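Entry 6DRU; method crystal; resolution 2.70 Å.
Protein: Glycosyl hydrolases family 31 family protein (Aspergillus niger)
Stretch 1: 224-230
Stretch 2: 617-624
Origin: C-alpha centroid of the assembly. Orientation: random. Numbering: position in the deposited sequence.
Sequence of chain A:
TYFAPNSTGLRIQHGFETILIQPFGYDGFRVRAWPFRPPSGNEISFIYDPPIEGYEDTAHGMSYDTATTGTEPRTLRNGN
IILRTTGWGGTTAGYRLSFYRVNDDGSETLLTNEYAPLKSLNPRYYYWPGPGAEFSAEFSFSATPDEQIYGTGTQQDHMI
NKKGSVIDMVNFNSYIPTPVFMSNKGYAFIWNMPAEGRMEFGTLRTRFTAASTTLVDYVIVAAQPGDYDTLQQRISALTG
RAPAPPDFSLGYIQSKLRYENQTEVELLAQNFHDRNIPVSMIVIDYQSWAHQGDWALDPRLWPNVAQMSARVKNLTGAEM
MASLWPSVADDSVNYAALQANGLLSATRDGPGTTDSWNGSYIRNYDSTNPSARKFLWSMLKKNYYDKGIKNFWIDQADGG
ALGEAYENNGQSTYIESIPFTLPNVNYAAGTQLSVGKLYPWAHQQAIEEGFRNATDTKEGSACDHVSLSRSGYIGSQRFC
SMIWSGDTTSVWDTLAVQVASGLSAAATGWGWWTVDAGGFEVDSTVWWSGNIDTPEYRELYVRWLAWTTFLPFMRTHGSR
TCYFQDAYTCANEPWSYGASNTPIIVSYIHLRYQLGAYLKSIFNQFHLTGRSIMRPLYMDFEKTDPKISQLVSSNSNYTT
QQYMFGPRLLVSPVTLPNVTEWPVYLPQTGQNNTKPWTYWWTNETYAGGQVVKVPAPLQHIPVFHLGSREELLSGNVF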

ATOM      1  N   GLN A 224      39.188  19.862  10.408  1.00 63.57           N
ATOM      2  CA  GLN A 224      39.400  20.930  11.376  1.00 67.74           C
ATOM      3  C   GLN A 224      38.600  22.168  10.973  1.00 64.91           C
ATOM      4  O   GLN A 224      38.448  22.446   9.780  1.00 68.46           O
ATOM      5  CB  GLN A 224      40.884  21.269  11.488  1.00 60.33           C
ATOM      6  CG  GLN A 224      41.742  20.121  11.999  1.00 64.84           C
ATOM      7  CD  GLN A 224      41.340  19.670  13.390  1.00 67.43           C
ATOM      8  OE1 GLN A 224      40.873  20.469  14.202  1.00 65.78           O
ATOM      9  NE2 GLN A 224      41.519  18.385  13.670  1.00 67.26           N
ATOM     10  N   PRO A 225      38.076  22.925  11.940  1.00 61.78           N
ATOM     11  CA  PRO A 225      37.145  24.010  11.605  1.00 62.95           C
ATOM     12  C   PRO A 225      37.798  25.082  10.745  1.00 64.97           C
ATOM     13  O   PRO A 225      39.002  25.341  10.836  1.00 71.36           O
ATOM     14  CB  PRO A 225      36.732  24.561  12.974  1.00 52.04           C
ATOM     15  CG  PRO A 225      37.803  24.122  13.908  1.00 49.66           C
ATOM     16  CD  PRO A 225      38.290  22.806  13.392  1.00 53.97           C
ATOM     17  N   GLY A 226      36.980  25.703   9.894  1.00 64.96           N
ATOM     18  CA  GLY A 226      37.453  26.659   8.918  1.00 73.16           C
ATOM     19  C   GLY A 226      38.138  26.057   7.712  1.00 71.25           C
ATOM     20  O   GLY A 226      38.373  26.774   6.730  1.00 79.77           O
ATOM     21  N   ASP A 227      38.450  24.764   7.742  1.00 64.82           N
ATOM     22  CA  ASP A 227      39.225  24.121   6.685  1.00 78.30           C
ATOM     23  C   ASP A 227      38.278  23.372   5.745  1.00 69.94           C
ATOM     24  O   ASP A 227      38.177  22.143   5.745  1.00 68.82           O
ATOM     25  CB  ASP A 227      40.277  23.200   7.301  1.00 79.10           C
ATOM     26  CG  ASP A 227      41.263  22.668   6.284  1.00106.19           C
ATOM     27  OD1 ASP A 227      40.862  22.426   5.127  1.00104.00           O
ATOM     28  OD2 ASP A 227      42.446  22.493   6.649  1.00130.00           O
ATOM     29  N   TYR A 228      37.575  24.156   4.924  1.00 63.04           N
ATOM     30  CA  TYR A 228      36.602  23.595   3.996  1.00 54.50           C
ATOM     31  C   TYR A 228      37.246  22.969   2.769  1.00 63.50           C
ATOM     32  O   TYR A 228      36.633  22.099   2.141  1.00 60.51           O
ATOM     33  CB  TYR A 228      35.612  24.675   3.554  1.00 52.94           C
ATOM     34  CG  TYR A 228      34.752  25.203   4.677  1.00 57.21           C
ATOM     35  CD1 TYR A 228      35.142  26.314   5.415  1.00 58.20           C
ATOM     36  CD2 TYR A 228      33.554  24.584   5.007  1.00 56.79           C
ATOM     37  CE1 TYR A 228      34.359  26.795   6.448  1.00 59.75           C
ATOM     38  CE2 TYR A 228      32.765  25.058   6.036  1.00 61.58           C
ATOM     39  CZ  TYR A 228      33.173  26.164   6.755  1.00 62.74           C
ATOM     40  OH  TYR A 228      32.389  26.640   7.781  1.00 57.72           O
ATOM     41  N   ASP A 229      38.461  23.391   2.412  1.00 68.42           N
ATOM     42  CA  ASP A 229      39.142  22.789   1.272  1.00 67.43           C
ATOM     43  C   ASP A 229      39.432  21.316   1.519  1.00 69.04           C
ATOM     44  O   ASP A 229      39.438  20.516   0.575  1.00 66.59           O
ATOM     45  CB  ASP A 229      40.432  23.550   0.968  1.00 81.55           C
ATOM     46  CG  ASP A 229      40.171  24.935   0.410  1.00 93.30           C
ATOM     47  OD1 ASP A 229      39.180  25.096  -0.334  1.00 92.93           O
ATOM     48  OD2 ASP A 229      40.952  25.862   0.716  1.00 99.14           O
ATOM     49  N   THR A 230      39.669  20.938   2.777  1.00 71.36           N
ATOM     50  CA  THR A 230      39.880  19.532   3.096  1.00 66.55           C
ATOM     51  C   THR A 230      38.576  18.750   3.011  1.00 64.80           C
ATOM     52  O   THR A 230      38.557  17.618   2.514  1.00 68.24           O
ATOM     53  CB  THR A 230      40.501  19.391   4.484  1.00 67.19           C
ATOM     54  OG1 THR A 230      41.772  20.052   4.506  1.00 79.53           O
ATOM     55  CG2 THR A 230      40.699  17.925   4.835  1.00 73.75           C
ATOM     56  N   LEU A 617      32.589  32.681   0.155  1.00 61.52           N
ATOM     57  CA  LEU A 617      33.584  33.421   0.925  1.00 71.49           C
ATOM     58  C   LEU A 617      34.014  32.702   2.199  1.00 65.78           C
ATOM     59  O   LEU A 617      35.099  32.991   2.713  1.00 74.70           O
ATOM     60  CB  LEU A 617      33.054  34.812   1.276  1.00 59.20           C
ATOM     61  CG  LEU A 617      32.806  35.743   0.087  1.00 60.11           C
ATOM     62  CD1 LEU A 617      32.368  37.121   0.559  1.00 62.55           C
ATOM     63  CD2 LEU A 617      34.049  35.840  -0.788  1.00 46.09           C
ATOM     64  N   TYR A 618      33.206  31.777   2.720  1.00 60.79           N
ATOM     65  CA  TYR A 618      33.596  31.092   3.947  1.00 62.60           C
ATOM     66  C   TYR A 618      34.754  30.127   3.730  1.00 63.60           C
ATOM     67  O   TYR A 618      35.441  29.775   4.694  1.00 67.96           O
ATOM     68  CB  TYR A 618      32.401  30.349   4.557  1.00 62.43           C
ATOM     69  CG  TYR A 618      31.758  29.306   3.664  1.00 62.31           C
ATOM     70  CD1 TYR A 618      32.347  28.061   3.476  1.00 60.60           C
ATOM     71  CD2 TYR A 618      30.549  29.558   3.030  1.00 62.57           C
ATOM     72  CE1 TYR A 618      31.761  27.106   2.670  1.00 63.81           C
ATOM     73  CE2 TYR A 618      29.952  28.606   2.224  1.00 62.34           C
ATOM     74  CZ  TYR A 618      30.565  27.382   2.047  1.00 67.82           C
ATOM     75  OH  TYR A 618      29.981  26.430   1.244  1.00 64.34           O
ATOM     76  N   MET A 619      34.995  29.698   2.490  1.00 62.03           N
ATOM     77  CA  MET A 619      36.045  28.716   2.253  1.00 70.14           C
ATOM     78  C   MET A 619      37.435  29.329   2.346  1.00 62.54           C
ATOM     79  O   MET A 619      38.404  28.618   2.633  1.00 76.57           O
ATOM     80  CB  MET A 619      35.851  28.057   0.889  1.00 64.74           C
ATOM     81  CG  MET A 619      34.710  27.061   0.854  1.00 78.71           C
ATOM     82  SD  MET A 619      34.904  25.855  -0.466  1.00 88.17           S
ATOM     83  CE  MET A 619      34.991  26.957  -1.854  1.00 56.59           C
ATOM     84  N   ASP A 620      37.557  30.635   2.103  1.00 69.08           N
ATOM     85  CA  ASP A 620      38.857  31.291   2.104  1.00 65.86           C
ATOM     86  C   ASP A 620      39.049  32.309   3.220  1.00 64.56           C
ATOM     87  O   ASP A 620      40.197  32.643   3.529  1.00 72.45           O
ATOM     88  CB  ASP A 620      39.099  31.995   0.760  1.00 66.45           C
ATOM     89  CG  ASP A 620      39.551  31.038  -0.329  1.00 73.39           C
ATOM     90  OD1 ASP A 620      40.277  30.072  -0.010  1.00 75.13           O
ATOM     91  OD2 ASP A 620      39.186  31.259  -1.503  1.00 78.44           O
ATOM     92  N   PHE A 621      37.972  32.802   3.840  1.00 58.27           N
ATOM     93  CA  PHE A 621      38.104  33.889   4.802  1.00 59.06           C
ATOM     94  C   PHE A 621      37.297  33.666   6.077  1.00 62.58           C
ATOM     95  O   PHE A 621      37.050  34.626   6.815  1.00 74.52           O
ATOM     96  CB  PHE A 621      37.703  35.228   4.170  1.00 63.24           C
ATOM     97  CG  PHE A 621      38.331  35.487   2.829  1.00 64.50           C
ATOM     98  CD1 PHE A 621      39.680  35.783   2.724  1.00 63.84           C
ATOM     99  CD2 PHE A 621      37.567  35.455   1.672  1.00 69.80           C
ATOM    100  CE1 PHE A 621      40.260  36.026   1.490  1.00 62.47           C
ATOM    101  CE2 PHE A 621      38.143  35.700   0.434  1.00 70.23           C
ATOM    102  CZ  PHE A 621      39.491  35.986   0.345  1.00 67.80           C
ATOM    103  N   GLU A 622      36.867  32.434   6.362  1.00 63.44           N
ATOM    104  CA  GLU A 622      36.241  32.193   7.661  1.00 68.49           C
ATOM    105  C   GLU A 622      37.284  32.163   8.768  1.00 78.94           C
ATOM    106  O   GLU A 622      37.067  32.722   9.849  1.00 74.35           O
ATOM    107  CB  GLU A 622      35.445  30.890   7.660  1.00 77.13           C
ATOM    108  CG  GLU A 622      34.512  30.784   8.862  1.00 78.96           C
ATOM    109  CD  GLU A 622      34.022  29.375   9.119  1.00 80.86           C
ATOM    110  OE1 GLU A 622      34.831  28.540   9.580  1.00 81.77           O
ATOM    111  OE2 GLU A 622      32.828  29.104   8.873  1.00 84.18           O
ATOM    112  N   LYS A 623      38.420  31.505   8.519  1.00 74.74           N
ATOM    113  CA  LYS A 623      39.519  31.531   9.477  1.00 69.32           C
ATOM    114  C   LYS A 623      39.984  32.957   9.742  1.00 72.10           C
ATOM    115  O   LYS A 623      40.363  33.296  10.869  1.00 74.38           O
ATOM    116  CB  LYS A 623      40.688  30.693   8.960  1.00 65.88           C
ATOM    117  CG  LYS A 623      40.485  29.191   9.028  1.00 76.09           C
ATOM    118  CD  LYS A 623      41.502  28.477   8.145  1.00 86.61           C
ATOM    119  CE  LYS A 623      41.812  27.076   8.652  1.00 87.36           C
ATOM    120  NZ  LYS A 623      42.800  26.386   7.777  1.00 83.75           N
ATOM    121  N   THR A 624      39.964  33.807   8.715  1.00 76.20           N
ATOM    122  CA  THR A 624      40.500  35.166   8.838  1.00 75.44           C
ATOM    123  C   THR A 624      39.440  36.159   9.309  1.00 80.05           C
ATOM    124  O   THR A 624      39.472  36.617  10.454  1.00 88.07           O
ATOM    125  CB  THR A 624      41.094  35.630   7.512  1.00 62.48           C
ATOM    126  OG1 THR A 624      42.148  34.743   7.127  1.00 67.16           O
ATOM    127  CG2 THR A 624      41.667  37.005   7.706  1.00 87.44           C
TER

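Two stretches almost 400 residues apart in sequence meet here around a buried tyrosine, Tyr228, and a glycine, Gly226. The first makes a type II beta turn from Gln224 to Asp227, closed by Asp227 N donating to Gln224 O at 3.1 Å, and then enters a helix at Tyr228. The second coils through a weakly bonded helical segment around Tyr618 to Phe621. The backbones come near at two places: Gly226 CA lies 5.3 Å from Lys623 CA, and Tyr228 CA lies 5.4 Å from Met619 CA. No backbone hydrogen bond crosses between them, so the polar linkage rests on side chains.

Gly226 explains the first approach. Its phi of 76° favours glycine, and the space where a CB would point is already taken: an ideal CB would sit 2.7 Å from Lys623 CG, a clash. Gly226 CA also lies 3.3 Å from Glu622 OE1.

Tyr228 is the centre of the contact, with the largest covered area of any residue in either stretch. Its CA-to-CB bond points toward the second stretch, and its hydroxyl donates to Glu622 OE2 at 2.7 Å, the one hydrogen bond between the stretches. This short bond gives a buried phenol a charged acceptor, while Glu622 OE1 lies at the edge of the Tyr228 ring, near its plane. Over one face comes Tyr618, its edge toward the Tyr228 face, with ring centroids 4.8 Å apart and planes at 61°; the closest carbons, Tyr228 CE1 and Tyr618 CD1, are 3.8 Å apart. Met619 adds apolar packing lower down the side chain, its CG 3.7 Å from Tyr228 CB.

The capping bond is made within the first stretch. Asp227, at the N-cap position, accepts through OD1 from Thr230 N at 3.0 Å, and the same OD1 accepts from Thr230 OG1 at 2.6 Å. Its other oxygen, OD2, is 4.1 Å from Lys623 NZ: opposite charges that can attract, yet too far apart for a salt bridge. The lysine also packs its aliphatic chain against the turn, Lys623 CD lying 3.8 Å from Gly226 O.

Further along the helix the charges are alike, with Asp229 OD2 and Asp620 OD1 4.3 Å apart. Asp229 OD1 and both Asp620 carboxylate oxygens have hydrogen-bond partners just beyond the stretches. The design rule is economical: cap the helix locally, leave room at a glycine, and spend one buried tyrosine on both packing and polarity.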